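Local structure of Glyoxalase/bleomycin resistance protein/dioxygenase (Nostoc punctiforme PCC 73102, 3KOL) at the interface of chains A and B. The protein binds a divalent metal, cobalt in this crystal, and as a vicinal oxygen chelate family member probably acts as a glyoxalase or dioxygenase. Numbering follows the deposited sequence. Chains: chain A/B, Glyoxalase/bleomycin resistance protein/dioxygenase.

The interface of chains A and B. Residues chain A 101-103, 149; chain B 19-21.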
ATOM      1  N   ALA A 101       2.595   0.496   6.348  1.00 10.77           N
ATOM      2  CA  ALA A 101       2.644   0.208   7.773  1.00 11.50           C
ATOM      3  C   ALA A 101       1.724  -0.917   8.210  1.00 11.45           C
ATOM      4  O   ALA A 101       0.556  -0.979   7.820  1.00 11.92           O
ATOM      5  CB  ALA A 101       2.333   1.481   8.568  1.00 12.23           C
ATOM      6  N   PHE A 102       2.278  -1.801   9.033  1.00  8.53           N
ATOM      7  CA  PHE A 102       1.566  -2.949   9.586  1.00 10.00           C
ATOM      8  C   PHE A 102       1.299  -2.704  11.061  1.00 11.78           C
ATOM      9  O   PHE A 102       2.133  -2.137  11.765  1.00 12.02           O
ATOM     10  CB  PHE A 102       2.418  -4.212   9.449  1.00  9.41           C
ATOM     11  CG  PHE A 102       2.604  -4.669   8.034  1.00  8.54           C
ATOM     12  CD1 PHE A 102       1.631  -5.438   7.406  1.00  9.97           C
ATOM     13  CD2 PHE A 102       3.755  -4.333   7.330  1.00  8.60           C
ATOM     14  CE1 PHE A 102       1.806  -5.872   6.093  1.00  8.45           C
ATOM     15  CE2 PHE A 102       3.937  -4.758   6.020  1.00  8.91           C
ATOM     16  CZ  PHE A 102       2.960  -5.530   5.400  1.00  7.41           C
ATOM     17  N   ASP A 103       0.141  -3.149  11.526  1.00 12.57           N
ATOM     18  CA  ASP A 103      -0.243  -2.995  12.918  1.00 13.91           C
ATOM     19  C   ASP A 103       0.131  -4.280  13.643  1.00 13.69           C
ATOM     20  O   ASP A 103       0.054  -5.365  13.066  1.00 14.29           O
ATOM     21  CB  ASP A 103      -1.754  -2.767  13.019  1.00 15.86           C
ATOM     22  CG  ASP A 103      -2.218  -2.535  14.441  1.00 17.73           C
ATOM     23  OD1 ASP A 103      -1.709  -1.602  15.088  1.00 20.77           O
ATOM     24  OD2 ASP A 103      -3.095  -3.285  14.911  1.00 20.11           O
ATOM     25  N   ARG A 149       3.860  -0.681  13.624  1.00 13.26           N
ATOM     26  CA  ARG A 149       3.381   0.191  14.685  1.00 14.68           C
ATOM     27  C   ARG A 149       2.295  -0.461  15.517  1.00 15.77           C
ATOM     28  O   ARG A 149       1.694  -1.451  15.104  1.00 15.38           O
ATOM     29  CB  ARG A 149       2.876   1.507  14.080  1.00 16.97           C
ATOM     30  CG  ARG A 149       1.811   1.340  12.992  1.00 18.36           C
ATOM     31  CD  ARG A 149       0.442   1.071  13.599  1.00 21.56           C
ATOM     32  NE  ARG A 149      -0.064   2.246  14.307  1.00 24.13           N
ATOM     33  CZ  ARG A 149      -1.065   2.221  15.182  1.00 27.04           C
ATOM     34  NH1 ARG A 149      -1.677   1.079  15.468  1.00 27.76           N
ATOM     35  NH2 ARG A 149      -1.454   3.340  15.777  1.00 27.77           N
TER
ATOM     36  N   LYS B  19      -2.676  -6.579  10.578  1.00 14.72           N
ATOM     37  CA  LYS B  19      -3.339  -5.912   9.466  1.00 16.15           C
ATOM     38  C   LYS B  19      -2.457  -4.822   8.888  1.00 13.93           C
ATOM     39  O   LYS B  19      -1.402  -4.503   9.437  1.00 12.18           O
ATOM     40  CB  LYS B  19      -4.650  -5.279   9.941  1.00 17.38           C
ATOM     41  CG  LYS B  19      -4.443  -4.116  10.904  1.00 21.89           C
ATOM     42  CD  LYS B  19      -5.762  -3.546  11.412  1.00 27.67           C
ATOM     43  CE  LYS B  19      -5.520  -2.287  12.233  1.00 31.61           C
ATOM     44  NZ  LYS B  19      -6.779  -1.687  12.755  1.00 35.51           N
ATOM     45  N   VAL B  20      -2.889  -4.278   7.755  1.00 11.26           N
ATOM     46  CA  VAL B  20      -2.190  -3.170   7.127  1.00 11.78           C
ATOM     47  C   VAL B  20      -2.878  -1.988   7.787  1.00 12.96           C
ATOM     48  O   VAL B  20      -4.084  -1.798   7.619  1.00 15.48           O
ATOM     49  CB  VAL B  20      -2.440  -3.112   5.604  1.00 10.68           C
ATOM     50  CG1 VAL B  20      -1.996  -1.753   5.060  1.00  9.87           C
ATOM     51  CG2 VAL B  20      -1.668  -4.235   4.906  1.00  9.86           C
ATOM     52  N   HIS B  21      -2.122  -1.210   8.550  1.00 12.36           N
ATOM     53  CA  HIS B  21      -2.682  -0.067   9.256  1.00 12.97           C
ATOM     54  C   HIS B  21      -2.859   1.122   8.319  1.00 12.77           C
ATOM     55  O   HIS B  21      -3.893   1.790   8.349  1.00 12.49           O
ATOM     56  CB  HIS B  21      -1.787   0.292  10.446  1.00 13.16           C
ATOM     57  CG  HIS B  21      -2.353   1.368  11.321  1.00 15.49           C
ATOM     58  ND1 HIS B  21      -2.237   2.707  11.022  1.00 14.96           N
ATOM     59  CD2 HIS B  21      -3.061   1.298  12.476  1.00 16.76           C
ATOM     60  CE1 HIS B  21      -2.849   3.419  11.954  1.00 16.98           C
ATOM     61  NE2 HIS B  21      -3.358   2.588  12.846  1.00 16.42           N
TER
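The guanidinium of A:Arg149 stacks face to face on the imidazole of B:His21, the two planes 21° apart. A:Arg149 NE sits over the middle of the B:His21 ring, 3.6 Å from the centroid, in a cation-pi contact. A:Arg149 CZ lies 3.3 Å from B:His21 NE2. Bends at chi2 (79°) and chi3 (68°) fold the arginine chain so that CD also rests against B:His21 CG and the guanidinium meets the ring face-on. From the same chain, A:Arg149 NH1 donates in the guanidinium plane to the carboxylate oxygen OD1 of A:Asp103 at 2.7 Å, a salt bridge that reaches OD1 on its anti side, out of the carboxylate plane. This probably helps hold the guanidinium over the ring, and the aspartate's negative charge probably offsets the guanidinium's positive charge.

A:Asp103 also faces B:Lys19, whose chain, extended beyond CG, runs past it; CB of A:Asp103 touches B:Lys19 CG at 3.7 Å. B:Lys19 NZ, the amine nitrogen, stays 4.6 Å from A:Asp103 OD2, so any attraction there is long-range. On the other side of the paired strands, ring carbon CE1 of A:Phe102 meets the methyl CG2 of B:Val20.

Backbone bonds join the chains, from B:His21 N to A:Ala101 O (2.8 Å) and from A:Asp103 N to B:Lys19 O (2.9 Å). Strand 96-104 of chain A thereby pairs antiparallel with strand 17-27 of chain B, while strand 145-150 supplies the arginine, in part of the two-fold symmetric interface of the deposited dimer, plausibly the working one for this family.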